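Transcriptional regulator, TetR family (Thermus thermophilus, PDB 3VPR) probably binds DNA through a helix-turn-helix motif and acts as a transcriptional repressor. Local coordinates at residues A[24-29]-A[39-44]. Residues are numbered along the deposited sequence; the frame is centred on the assembly and turned at random.
Sequences TSVQDL and ALYHHF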
loop_
_atom_site.group_PDB
_atom_site.type_symbol
_atom_site.label_atom_id
_atom_site.label_comp_id
_atom_site.label_asym_id
_atom_site.label_seq_id
_atom_site.Cartn_x
_atom_site.Cartn_y
_atom_site.Cartn_z
ATOM N N THR A 24 2.437 22.392 0.629
ATOM C CA THR A 24 3.346 23.156 -0.223
ATOM C C THR A 24 2.558 24.149 -1.072
ATOM O O THR A 24 1.695 23.761 -1.855
ATOM C CB THR A 24 4.167 22.228 -1.140
ATOM O OG1 THR A 24 4.903 21.308 -0.331
ATOM C CG2 THR A 24 5.146 23.033 -1.983
ATOM N N SER A 25 2.862 25.433 -0.909
ATOM C CA SER A 25 2.165 26.478 -1.651
ATOM C C SER A 25 2.846 26.786 -2.970
ATOM O O SER A 25 4.005 26.435 -3.180
ATOM C CB SER A 25 2.114 27.763 -0.824
ATOM O OG SER A 25 3.377 28.415 -0.831
ATOM N N VAL A 26 2.121 27.443 -3.864
ATOM C CA VAL A 26 2.688 27.833 -5.148
ATOM C C VAL A 26 3.849 28.774 -4.811
ATOM O O VAL A 26 4.884 28.771 -5.477
ATOM C CB VAL A 26 1.633 28.567 -6.022
ATOM C CG1 VAL A 26 2.309 29.312 -7.172
ATOM C CG2 VAL A 26 0.640 27.545 -6.582
ATOM N N GLN A 27 3.668 29.558 -3.754
ATOM C CA GLN A 27 4.689 30.495 -3.294
ATOM C C GLN A 27 5.955 29.731 -2.927
ATOM O O GLN A 27 7.057 30.138 -3.292
ATOM C CB GLN A 27 4.193 31.271 -2.068
ATOM C CG GLN A 27 5.123 32.379 -1.630
ATOM C CD GLN A 27 5.319 33.418 -2.711
ATOM O OE1 GLN A 27 4.366 34.062 -3.147
ATOM N NE2 GLN A 27 6.560 33.587 -3.155
ATOM N N ASP A 28 5.783 28.627 -2.203
ATOM C CA ASP A 28 6.901 27.781 -1.791
ATOM C C ASP A 28 7.699 27.258 -2.982
ATOM O O ASP A 28 8.931 27.306 -2.978
ATOM C CB ASP A 28 6.407 26.581 -0.976
ATOM C CG ASP A 28 5.887 26.976 0.387
ATOM O OD1 ASP A 28 6.384 27.981 0.949
ATOM O OD2 ASP A 28 4.997 26.271 0.910
ATOM N N LEU A 29 6.995 26.747 -3.995
ATOM C CA LEU A 29 7.649 26.216 -5.186
ATOM C C LEU A 29 8.400 27.302 -5.937
ATOM O O LEU A 29 9.527 27.094 -6.388
ATOM C CB LEU A 29 6.621 25.592 -6.143
ATOM C CG LEU A 29 5.930 24.267 -5.800
ATOM C CD1 LEU A 29 4.789 24.018 -6.787
ATOM C CD2 LEU A 29 6.941 23.124 -5.849
ATOM N N ALA A 39 5.791 32.899 -13.380
ATOM C CA ALA A 39 6.489 31.962 -14.248
ATOM C C ALA A 39 5.910 30.553 -14.101
ATOM O O ALA A 39 5.786 29.815 -15.089
ATOM C CB ALA A 39 7.979 31.961 -13.918
ATOM N N LEU A 40 5.562 30.187 -12.866
ATOM C CA LEU A 40 4.987 28.871 -12.590
ATOM C C LEU A 40 3.605 28.744 -13.218
ATOM O O LEU A 40 3.304 27.746 -13.871
ATOM C CB LEU A 40 4.882 28.622 -11.082
ATOM C CG LEU A 40 6.186 28.262 -10.374
ATOM C CD1 LEU A 40 5.908 27.912 -8.904
ATOM C CD2 LEU A 40 6.810 27.079 -11.084
ATOM N N TYR A 41 2.768 29.757 -13.022
ATOM C CA TYR A 41 1.434 29.732 -13.590
ATOM C C TYR A 41 1.471 29.706 -15.120
ATOM O O TYR A 41 0.639 29.052 -15.755
ATOM C CB TYR A 41 0.634 30.939 -13.099
ATOM C CG TYR A 41 0.181 30.812 -11.651
ATOM C CD1 TYR A 41 -0.517 29.685 -11.214
ATOM C CD2 TYR A 41 0.429 31.821 -10.732
ATOM C CE1 TYR A 41 -0.956 29.575 -9.895
ATOM C CE2 TYR A 41 -0.008 31.721 -9.417
ATOM C CZ TYR A 41 -0.697 30.600 -9.002
ATOM O OH TYR A 41 -1.113 30.499 -7.693
ATOM N N HIS A 42 2.440 30.408 -15.705
ATOM C CA HIS A 42 2.579 30.468 -17.160
ATOM C C HIS A 42 2.865 29.099 -17.769
ATOM O O HIS A 42 2.376 28.789 -18.859
ATOM C CB HIS A 42 3.708 31.420 -17.562
ATOM C CG HIS A 42 3.404 32.869 -17.344
ATOM N ND1 HIS A 42 4.357 33.854 -17.503
ATOM C CD2 HIS A 42 2.268 33.502 -16.960
ATOM C CE1 HIS A 42 3.822 35.032 -17.224
ATOM N NE2 HIS A 42 2.555 34.847 -16.893
ATOM N N HIS A 43 3.659 28.291 -17.064
ATOM C CA HIS A 43 4.034 26.969 -17.551
ATOM C C HIS A 43 3.038 25.873 -17.238
ATOM O O HIS A 43 2.963 24.888 -17.960
ATOM C CB HIS A 43 5.385 26.539 -16.974
ATOM C CG HIS A 43 6.551 27.286 -17.531
ATOM N ND1 HIS A 43 6.963 28.504 -17.034
ATOM C CD2 HIS A 43 7.394 26.989 -18.550
ATOM C CE1 HIS A 43 8.012 28.923 -17.720
ATOM N NE2 HIS A 43 8.294 28.023 -18.646
ATOM N N PHE A 44 2.260 26.057 -16.174
ATOM C CA PHE A 44 1.315 25.039 -15.737
ATOM C C PHE A 44 -0.120 25.479 -15.451
ATOM O O PHE A 44 -0.998 24.644 -15.332
ATOM C CB PHE A 44 1.893 24.351 -14.501
ATOM C CG PHE A 44 3.139 23.573 -14.786
ATOM C CD1 PHE A 44 3.067 22.323 -15.390
ATOM C CD2 PHE A 44 4.388 24.115 -14.507
ATOM C CE1 PHE A 44 4.226 21.624 -15.716
ATOM C CE2 PHE A 44 5.556 23.425 -14.830
ATOM C CZ PHE A 44 5.478 22.182 -15.435
#
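V26 and Y41 meet at the outer side of two short helices, the valine spreading both methyls against the phenol end of the tyrosine. CG1 of V26 lies 3.7 Å from CZ of Y41, oblique to the ring, while CG2 of V26 approaches the Y41 hydroxyl OH at 3.6 Å. This two-pronged fit follows from the valine rotamer, in which CG1 stands anti to the backbone N (chi1 164°) and CG2 beside it. Replacing V26 by an alanine would remove both methyls and would probably leave the Y41 ring less restrained and a gap beside L40.

Deeper in, L40 supplies the second element. Its methyl CD1 rests against both the V26 carbonyl oxygen O and L29 CB, 3.7 Å from each, and lies 4.2 Å from V26 CG1. No hydrogen bond links the two segments; they meet by van der Waals contact, with V26 and L40 the nearest pair at 7.9 Å between CA atoms.

The next shell holds the pair in the domain. A capping box starts helix 26-33: S25 OG accepts from D28 N at 2.8 Å, and S25 N returns a nearly straight bond (177°) to D28 OD2, which it meets from above the carboxylate plane. The same carboxylate oxygen forms a salt bridge with K19, tying the cap to helix 4-19. L40 extends the interface between the helices onto A30 and L33 of helix 26-33, while F44 packs on I8 and L9 of helix 4-19 and, with L29, on I50 of helix 47-70.

Such apolar contact between successive helices is characteristic of the helix-turn-helix, predicted here for residues 25-44, in which helix 37-44 would be the recognition helix, as in other TetR-family DNA-binding domains.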